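Local coordinates for protein acyl-coenzyme A oxidase 1 (Yarrowia lipolytica, PDB 5Y9D) that oxidises saturated acyl-CoAs to trans-2-enoyl-CoAs with its FAD cofactor, passing the electrons to oxygen to give hydrogen peroxide, in peroxisomal fatty acid beta-oxidation, at residues 313-318 with 419-424; 307-312 with 412-417. All coordinates share one frame; numbering follows the deposited sequence.

Interaction 1 (313-318 with 419-424); sequences VSMIAD and GMKAFT
Ile316 lays its CG1-CD1 arm across the side chain of Met420 at about a right angle, CD1 resting 3.8 Å from Met420 CG. The two segments belong to helices 306-334 and 400-437 of the acyl-CoA oxidase C-alpha1 domain, a helical bundle; here the two segments run in roughly the same direction, their axes crossing at 28° and 8.5 Å apart. Both branches of Ile316 are used. CG1 lies anti to the carbonyl carbon (chi1 -58°) and leads CD1 to Met420, while CG2 comes 3.9 Å from Thr424 OG1. An alanine in place of Ile316 would probably leave a gap beside Met420 CG and the hydroxyl of Thr424, with the methionine freer to turn. Ala375 and Ala378 of helix 355-391 also touch Ile316, and Met371 touches Thr424. On another flank Met315 and Lys421 run side by side in the same direction, the thioether SD of Met315 lying 3.6 Å from Lys421 CE. The lysine chain bends at chi2 and carries its ammonium beyond the methionine to the backbone oxygens of Gln460, Trp463 and Gly465 and to Asn467 OD1, a cluster that would favour the charged form. Met315 also packs on Glu464, by similarity the proton acceptor, so this flank probably borders the active site. The hydroxyl of Thr424 is turned back to its own helix: OG1 donates to Met420 O at 2.6 Å, tilted 25° from the carbonyl plane, and Thr424 N reaches that oxygen from the opposite face.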
ATOM      1  N   VAL A 313       6.231 -20.441  -5.989  1.00 35.63           N
ATOM      2  CA  VAL A 313       5.025 -21.233  -6.218  1.00 35.51           C
ATOM      3  C   VAL A 313       4.099 -21.147  -5.034  1.00 36.65           C
ATOM      4  O   VAL A 313       2.889 -20.923  -5.183  1.00 37.72           O
ATOM      5  CB  VAL A 313       5.372 -22.713  -6.481  1.00 35.16           C
ATOM      6  CG1 VAL A 313       4.168 -23.622  -6.254  1.00 35.62           C
ATOM      7  CG2 VAL A 313       5.912 -22.877  -7.886  1.00 34.70           C
ATOM      8  N   SER A 314       4.663 -21.298  -3.842  1.00 39.69           N
ATOM      9  CA  SER A 314       3.859 -21.158  -2.631  1.00 38.65           C
ATOM     10  C   SER A 314       3.309 -19.733  -2.482  1.00 33.47           C
ATOM     11  O   SER A 314       2.248 -19.553  -1.922  1.00 33.41           O
ATOM     12  CB  SER A 314       4.649 -21.576  -1.395  1.00 42.40           C
ATOM     13  OG  SER A 314       3.757 -22.040  -0.400  1.00 49.17           O
ATOM     14  N   MET A 315       4.007 -18.730  -3.013  1.00 30.49           N
ATOM     15  CA  MET A 315       3.486 -17.339  -3.008  1.00 29.62           C
ATOM     16  C   MET A 315       2.286 -17.029  -3.926  1.00 27.28           C
ATOM     17  O   MET A 315       1.595 -16.015  -3.721  1.00 24.98           O
ATOM     18  CB  MET A 315       4.604 -16.354  -3.280  1.00 30.10           C
ATOM     19  CG  MET A 315       5.451 -16.136  -2.050  1.00 32.38           C
ATOM     20  SD  MET A 315       6.950 -15.229  -2.417  1.00 35.13           S
ATOM     21  CE  MET A 315       8.083 -16.049  -1.315  1.00 36.79           C
ATOM     22  N   ILE A 316       2.034 -17.874  -4.923  1.00 24.80           N
ATOM     23  CA  ILE A 316       0.886 -17.668  -5.756  1.00 26.03           C
ATOM     24  C   ILE A 316      -0.350 -18.013  -4.901  1.00 26.56           C
ATOM     25  O   ILE A 316      -1.355 -17.324  -4.947  1.00 31.00           O
ATOM     26  CB  ILE A 316       0.951 -18.469  -7.061  1.00 26.42           C
ATOM     27  CG1 ILE A 316       2.207 -18.127  -7.863  1.00 27.91           C
ATOM     28  CG2 ILE A 316      -0.218 -18.140  -7.967  1.00 26.89           C
ATOM     29  CD1 ILE A 316       2.676 -19.274  -8.737  1.00 27.28           C
ATOM     30  N   ALA A 317      -0.243 -19.037  -4.082  1.00 26.70           N
ATOM     31  CA  ALA A 317      -1.338 -19.455  -3.215  1.00 27.62           C
ATOM     32  C   ALA A 317      -1.563 -18.462  -2.095  1.00 27.88           C
ATOM     33  O   ALA A 317      -2.703 -18.119  -1.810  1.00 29.27           O
ATOM     34  CB  ALA A 317      -1.062 -20.844  -2.646  1.00 27.45           C
ATOM     35  N   ASP A 318      -0.492 -17.998  -1.448  1.00 27.58           N
ATOM     36  CA  ASP A 318      -0.663 -16.985  -0.417  1.00 28.05           C
ATOM     37  C   ASP A 318      -1.487 -15.864  -0.979  1.00 26.78           C
ATOM     38  O   ASP A 318      -2.436 -15.448  -0.354  1.00 33.69           O
ATOM     39  CB  ASP A 318       0.649 -16.392   0.099  1.00 29.68           C
ATOM     40  CG  ASP A 318       1.612 -17.423   0.616  1.00 29.35           C
ATOM     41  OD1 ASP A 318       1.160 -18.493   1.083  1.00 29.07           O
ATOM     42  OD2 ASP A 318       2.834 -17.145   0.538  1.00 31.12           O
ATOM     43  N   GLY A 419       6.880 -14.621 -13.076  1.00 37.74           N
ATOM     44  CA  GLY A 419       5.897 -13.626 -13.484  1.00 35.68           C
ATOM     45  C   GLY A 419       4.608 -13.823 -12.730  1.00 35.17           C
ATOM     46  O   GLY A 419       3.961 -12.864 -12.348  1.00 36.80           O
ATOM     47  N   MET A 420       4.208 -15.067 -12.527  1.00 34.28           N
ATOM     48  CA  MET A 420       2.998 -15.318 -11.767  1.00 35.07           C
ATOM     49  C   MET A 420       3.137 -14.911 -10.281  1.00 32.29           C
ATOM     50  O   MET A 420       2.211 -14.366  -9.694  1.00 30.61           O
ATOM     51  CB  MET A 420       2.579 -16.764 -11.879  1.00 38.38           C
ATOM     52  CG  MET A 420       1.175 -16.949 -11.358  1.00 45.35           C
ATOM     53  SD  MET A 420      -0.004 -17.128 -12.684  1.00 54.60           S
ATOM     54  CE  MET A 420       0.252 -18.914 -12.930  1.00 50.74           C
ATOM     55  N   LYS A 421       4.295 -15.159  -9.685  1.00 30.99           N
ATOM     56  CA  LYS A 421       4.605 -14.639  -8.343  1.00 28.41           C
ATOM     57  C   LYS A 421       4.490 -13.121  -8.321  1.00 28.04           C
ATOM     58  O   LYS A 421       3.756 -12.555  -7.516  1.00 27.93           O
ATOM     59  CB  LYS A 421       6.008 -15.080  -7.901  1.00 26.24           C
ATOM     60  CG  LYS A 421       6.420 -14.690  -6.495  1.00 25.81           C
ATOM     61  CD  LYS A 421       6.959 -13.271  -6.393  1.00 25.85           C
ATOM     62  CE  LYS A 421       7.900 -13.121  -5.205  1.00 25.33           C
ATOM     63  NZ  LYS A 421       8.597 -11.808  -5.163  1.00 24.90           N
ATOM     64  N   ALA A 422       5.203 -12.446  -9.202  1.00 27.00           N
ATOM     65  CA  ALA A 422       5.186 -11.005  -9.149  1.00 27.56           C
ATOM     66  C   ALA A 422       3.770 -10.449  -9.247  1.00 27.40           C
ATOM     67  O   ALA A 422       3.329  -9.687  -8.397  1.00 32.83           O
ATOM     68  CB  ALA A 422       6.096 -10.402 -10.215  1.00 28.22           C
ATOM     69  N   PHE A 423       3.035 -10.839 -10.262  1.00 26.00           N
ATOM     70  CA  PHE A 423       1.738 -10.200 -10.489  1.00 26.17           C
ATOM     71  C   PHE A 423       0.712 -10.603  -9.466  1.00 26.45           C
ATOM     72  O   PHE A 423      -0.052  -9.720  -8.990  1.00 28.47           O
ATOM     73  CB  PHE A 423       1.247 -10.417 -11.913  1.00 24.52           C
ATOM     74  CG  PHE A 423       2.145  -9.779 -12.918  1.00 24.73           C
ATOM     75  CD1 PHE A 423       2.228  -8.403 -12.985  1.00 23.67           C
ATOM     76  CD2 PHE A 423       2.957 -10.541 -13.744  1.00 23.96           C
ATOM     77  CE1 PHE A 423       3.071  -7.789 -13.894  1.00 24.54           C
ATOM     78  CE2 PHE A 423       3.815  -9.930 -14.648  1.00 24.92           C
ATOM     79  CZ  PHE A 423       3.879  -8.547 -14.726  1.00 23.92           C
ATOM     80  N   THR A 424       0.690 -11.885  -9.087  1.00 24.47           N
ATOM     81  CA  THR A 424      -0.226 -12.260  -8.033  1.00 24.26           C
ATOM     82  C   THR A 424       0.060 -11.617  -6.698  1.00 24.02           C
ATOM     83  O   THR A 424      -0.887 -11.247  -6.043  1.00 25.88           O
ATOM     84  CB  THR A 424      -0.419 -13.744  -7.870  1.00 24.83           C
ATOM     85  OG1 THR A 424       0.817 -14.381  -7.536  1.00 24.39           O
ATOM     86  CG2 THR A 424      -1.046 -14.299  -9.168  1.00 26.16           C
TER

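Interaction 2 (307-312 with 412-417)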
ATOM      1  N   ALA A 307      15.452 -24.098  -4.172  1.00 62.05           N
ATOM      2  CA  ALA A 307      14.530 -23.871  -3.034  1.00 60.41           C
ATOM      3  C   ALA A 307      13.657 -22.618  -3.204  1.00 55.00           C
ATOM      4  O   ALA A 307      12.520 -22.566  -2.709  1.00 51.20           O
ATOM      5  CB  ALA A 307      15.313 -23.794  -1.720  1.00 58.72           C
ATOM      6  N   LEU A 308      14.197 -21.625  -3.916  1.00 50.93           N
ATOM      7  CA  LEU A 308      13.486 -20.377  -4.168  1.00 47.74           C
ATOM      8  C   LEU A 308      12.258 -20.562  -5.044  1.00 46.32           C
ATOM      9  O   LEU A 308      11.290 -19.811  -4.906  1.00 44.95           O
ATOM     10  CB  LEU A 308      14.419 -19.339  -4.790  1.00 47.85           C
ATOM     11  CG  LEU A 308      15.585 -18.888  -3.882  1.00 48.73           C
ATOM     12  CD1 LEU A 308      16.440 -17.807  -4.555  1.00 46.92           C
ATOM     13  CD2 LEU A 308      15.068 -18.411  -2.527  1.00 46.39           C
ATOM     14  N   ILE A 309      12.296 -21.552  -5.936  1.00 46.53           N
ATOM     15  CA  ILE A 309      11.189 -21.785  -6.840  1.00 46.14           C
ATOM     16  C   ILE A 309      10.050 -22.313  -6.000  1.00 43.40           C
ATOM     17  O   ILE A 309       8.921 -21.872  -6.169  1.00 41.93           O
ATOM     18  CB  ILE A 309      11.496 -22.773  -7.991  1.00 51.69           C
ATOM     19  CG1 ILE A 309      12.751 -22.368  -8.784  1.00 54.84           C
ATOM     20  CG2 ILE A 309      10.340 -22.831  -8.990  1.00 51.90           C
ATOM     21  CD1 ILE A 309      13.324 -23.512  -9.623  1.00 52.79           C
ATOM     22  N   ARG A 310      10.335 -23.223  -5.069  1.00 42.67           N
ATOM     23  CA  ARG A 310       9.259 -23.768  -4.225  1.00 42.40           C
ATOM     24  C   ARG A 310       8.375 -22.651  -3.674  1.00 41.69           C
ATOM     25  O   ARG A 310       7.158 -22.701  -3.808  1.00 46.01           O
ATOM     26  CB  ARG A 310       9.797 -24.598  -3.052  1.00 42.97           C
ATOM     27  CG  ARG A 310       8.711 -25.284  -2.235  1.00 43.49           C
ATOM     28  CD  ARG A 310       9.259 -26.249  -1.199  1.00 47.48           C
ATOM     29  NE  ARG A 310       8.457 -26.176   0.032  1.00 54.46           N
ATOM     30  CZ  ARG A 310       7.817 -27.191   0.629  1.00 59.14           C
ATOM     31  NH1 ARG A 310       7.864 -28.445   0.160  1.00 59.61           N
ATOM     32  NH2 ARG A 310       7.117 -26.948   1.734  1.00 58.70           N
ATOM     33  N   GLY A 311       8.992 -21.650  -3.050  1.00 37.30           N
ATOM     34  CA  GLY A 311       8.257 -20.632  -2.340  1.00 34.47           C
ATOM     35  C   GLY A 311       7.658 -19.558  -3.219  1.00 36.78           C
ATOM     36  O   GLY A 311       6.781 -18.824  -2.764  1.00 39.20           O
ATOM     37  N   ARG A 312       8.167 -19.406  -4.443  1.00 34.94           N
ATOM     38  CA  ARG A 312       7.548 -18.519  -5.417  1.00 34.85           C
ATOM     39  C   ARG A 312       6.223 -19.120  -5.810  1.00 35.28           C
ATOM     40  O   ARG A 312       5.240 -18.400  -5.949  1.00 31.09           O
ATOM     41  CB  ARG A 312       8.393 -18.358  -6.675  1.00 36.08           C
ATOM     42  CG  ARG A 312       9.486 -17.356  -6.514  1.00 35.87           C
ATOM     43  CD  ARG A 312      10.277 -17.154  -7.785  1.00 38.05           C
ATOM     44  NE  ARG A 312      11.485 -16.433  -7.399  1.00 38.36           N
ATOM     45  CZ  ARG A 312      12.709 -16.926  -7.405  1.00 40.92           C
ATOM     46  NH1 ARG A 312      12.948 -18.148  -7.849  1.00 43.90           N
ATOM     47  NH2 ARG A 312      13.705 -16.171  -6.981  1.00 44.60           N
ATOM     48  N   GLU A 412      11.671 -23.689 -17.416  1.00 62.95           N
ATOM     49  CA  GLU A 412      10.340 -23.217 -17.787  1.00 66.05           C
ATOM     50  C   GLU A 412       9.535 -22.877 -16.532  1.00 57.84           C
ATOM     51  O   GLU A 412       8.791 -21.895 -16.503  1.00 51.35           O
ATOM     52  CB  GLU A 412       9.589 -24.294 -18.591  1.00 74.57           C
ATOM     53  CG  GLU A 412       8.240 -23.838 -19.158  1.00 82.51           C
ATOM     54  CD  GLU A 412       7.227 -24.969 -19.316  1.00 90.76           C
ATOM     55  OE1 GLU A 412       6.001 -24.679 -19.284  1.00 94.10           O
ATOM     56  OE2 GLU A 412       7.649 -26.143 -19.474  1.00 91.54           O
ATOM     57  N   LEU A 413       9.694 -23.708 -15.509  1.00 50.07           N
ATOM     58  CA  LEU A 413       9.002 -23.523 -14.256  1.00 50.69           C
ATOM     59  C   LEU A 413       9.461 -22.242 -13.545  1.00 48.83           C
ATOM     60  O   LEU A 413       8.654 -21.489 -12.991  1.00 40.82           O
ATOM     61  CB  LEU A 413       9.239 -24.728 -13.357  1.00 50.61           C
ATOM     62  CG  LEU A 413       8.537 -24.624 -11.998  1.00 56.61           C
ATOM     63  CD1 LEU A 413       7.041 -24.343 -12.127  1.00 56.56           C
ATOM     64  CD2 LEU A 413       8.765 -25.896 -11.199  1.00 59.19           C
ATOM     65  N   PHE A 414      10.771 -22.032 -13.561  1.00 47.18           N
ATOM     66  CA  PHE A 414      11.373 -20.851 -13.033  1.00 46.15           C
ATOM     67  C   PHE A 414      10.679 -19.648 -13.655  1.00 47.22           C
ATOM     68  O   PHE A 414      10.127 -18.804 -12.933  1.00 49.00           O
ATOM     69  CB  PHE A 414      12.873 -20.842 -13.348  1.00 47.30           C
ATOM     70  CG  PHE A 414      13.577 -19.624 -12.864  1.00 51.69           C
ATOM     71  CD1 PHE A 414      14.077 -19.567 -11.572  1.00 59.06           C
ATOM     72  CD2 PHE A 414      13.714 -18.510 -13.692  1.00 56.67           C
ATOM     73  CE1 PHE A 414      14.724 -18.417 -11.116  1.00 65.00           C
ATOM     74  CE2 PHE A 414      14.343 -17.354 -13.242  1.00 59.54           C
ATOM     75  CZ  PHE A 414      14.852 -17.307 -11.951  1.00 62.58           C
ATOM     76  N   ALA A 415      10.699 -19.581 -14.985  1.00 42.41           N
ATOM     77  CA  ALA A 415      10.181 -18.413 -15.703  1.00 42.48           C
ATOM     78  C   ALA A 415       8.706 -18.194 -15.474  1.00 42.62           C
ATOM     79  O   ALA A 415       8.277 -17.058 -15.293  1.00 44.42           O
ATOM     80  CB  ALA A 415      10.455 -18.513 -17.199  1.00 42.97           C
ATOM     81  N   ALA A 416       7.928 -19.279 -15.490  1.00 42.61           N
ATOM     82  CA  ALA A 416       6.479 -19.190 -15.294  1.00 41.67           C
ATOM     83  C   ALA A 416       6.149 -18.739 -13.867  1.00 41.45           C
ATOM     84  O   ALA A 416       5.332 -17.854 -13.673  1.00 41.95           O
ATOM     85  CB  ALA A 416       5.803 -20.529 -15.600  1.00 42.04           C
ATOM     86  N   SER A 417       6.794 -19.352 -12.879  1.00 41.25           N
ATOM     87  CA  SER A 417       6.600 -18.985 -11.484  1.00 40.02           C
ATOM     88  C   SER A 417       6.903 -17.537 -11.182  1.00 38.83           C
ATOM     89  O   SER A 417       6.355 -16.975 -10.241  1.00 35.26           O
ATOM     90  CB  SER A 417       7.541 -19.784 -10.601  1.00 40.56           C
ATOM     91  OG  SER A 417       7.077 -21.089 -10.472  1.00 45.81           O
TER
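Apolar contacts centre on Ile309, whose two branches serve different partners on helix 400-437. CG2 lies 3.9 Å from Leu413 CG, with Leu413 CD2 a little farther off, the two side chains meeting at a slant. Ile309 CG1 approaches the Phe414 ring at its edge, near the ring plane, 4.2 Å from Phe414 CD1, and the isoleucine stands at about a right angle to the aromatic side chain. Phe414 gets there by extending away from its own backbone N (chi1 178°), which carries the ring across toward helix 306-334. Farther along, Arg312 CB and Ser417 CB face each other more loosely at 4.3 Å.

The charged and aromatic groups meet next. Arg312 stretches out from CG to NE and brings NH1 to 3.7 Å from Phe414 CE1. Its guanidinium plane is turned 73° from the ring, an oblique meeting rather than a flat stack. The principal polar tie of this arginine is to the loop carrying the probable catalytic base: NE donates to the backbone oxygen of Glu464. That bond and the neighbouring ring together would limit how far the guanidinium can swing.

Hydrogen bonding by Ser417 stays within its helix. OG donates to Leu413 O at 3.0 Å from above the carbonyl plane, while Ser417 N reaches the same oxygen from the opposite face. The buried hydroxyl is thereby satisfied although it faces Ile309 CG2, 4.0 Å away.

The segment axes cross at 40°, 9.9 Å apart, and helix 355-391 packs against both segments, with Trp382 touching Ile309 and Thr381 and Thr385 touching Leu413; on another flank of 307-312, Leu308 meets Leu134 of helix 122-142.

Interactions 1 and 2 are successive levels of one interface between helices 306-334 and 400-437, their centres 9 Å apart. They touch directly: Val313 CG2 lies 3.4 Å from Ser417 OG, and Lys421 CB 3.9 Å from Arg312 O. The segments lie closer and cross less steeply in interaction 1 than in interaction 2. Both levels border Glu464, the proton acceptor by similarity: the side chains of Met315 and Arg312 approach its side chain to about 3 and 4 Å. The side chains of Lys421 and Arg312 each come within about 8 Å of a bound FAD, which places the interface near the flavin site without direct contact from these two side chains.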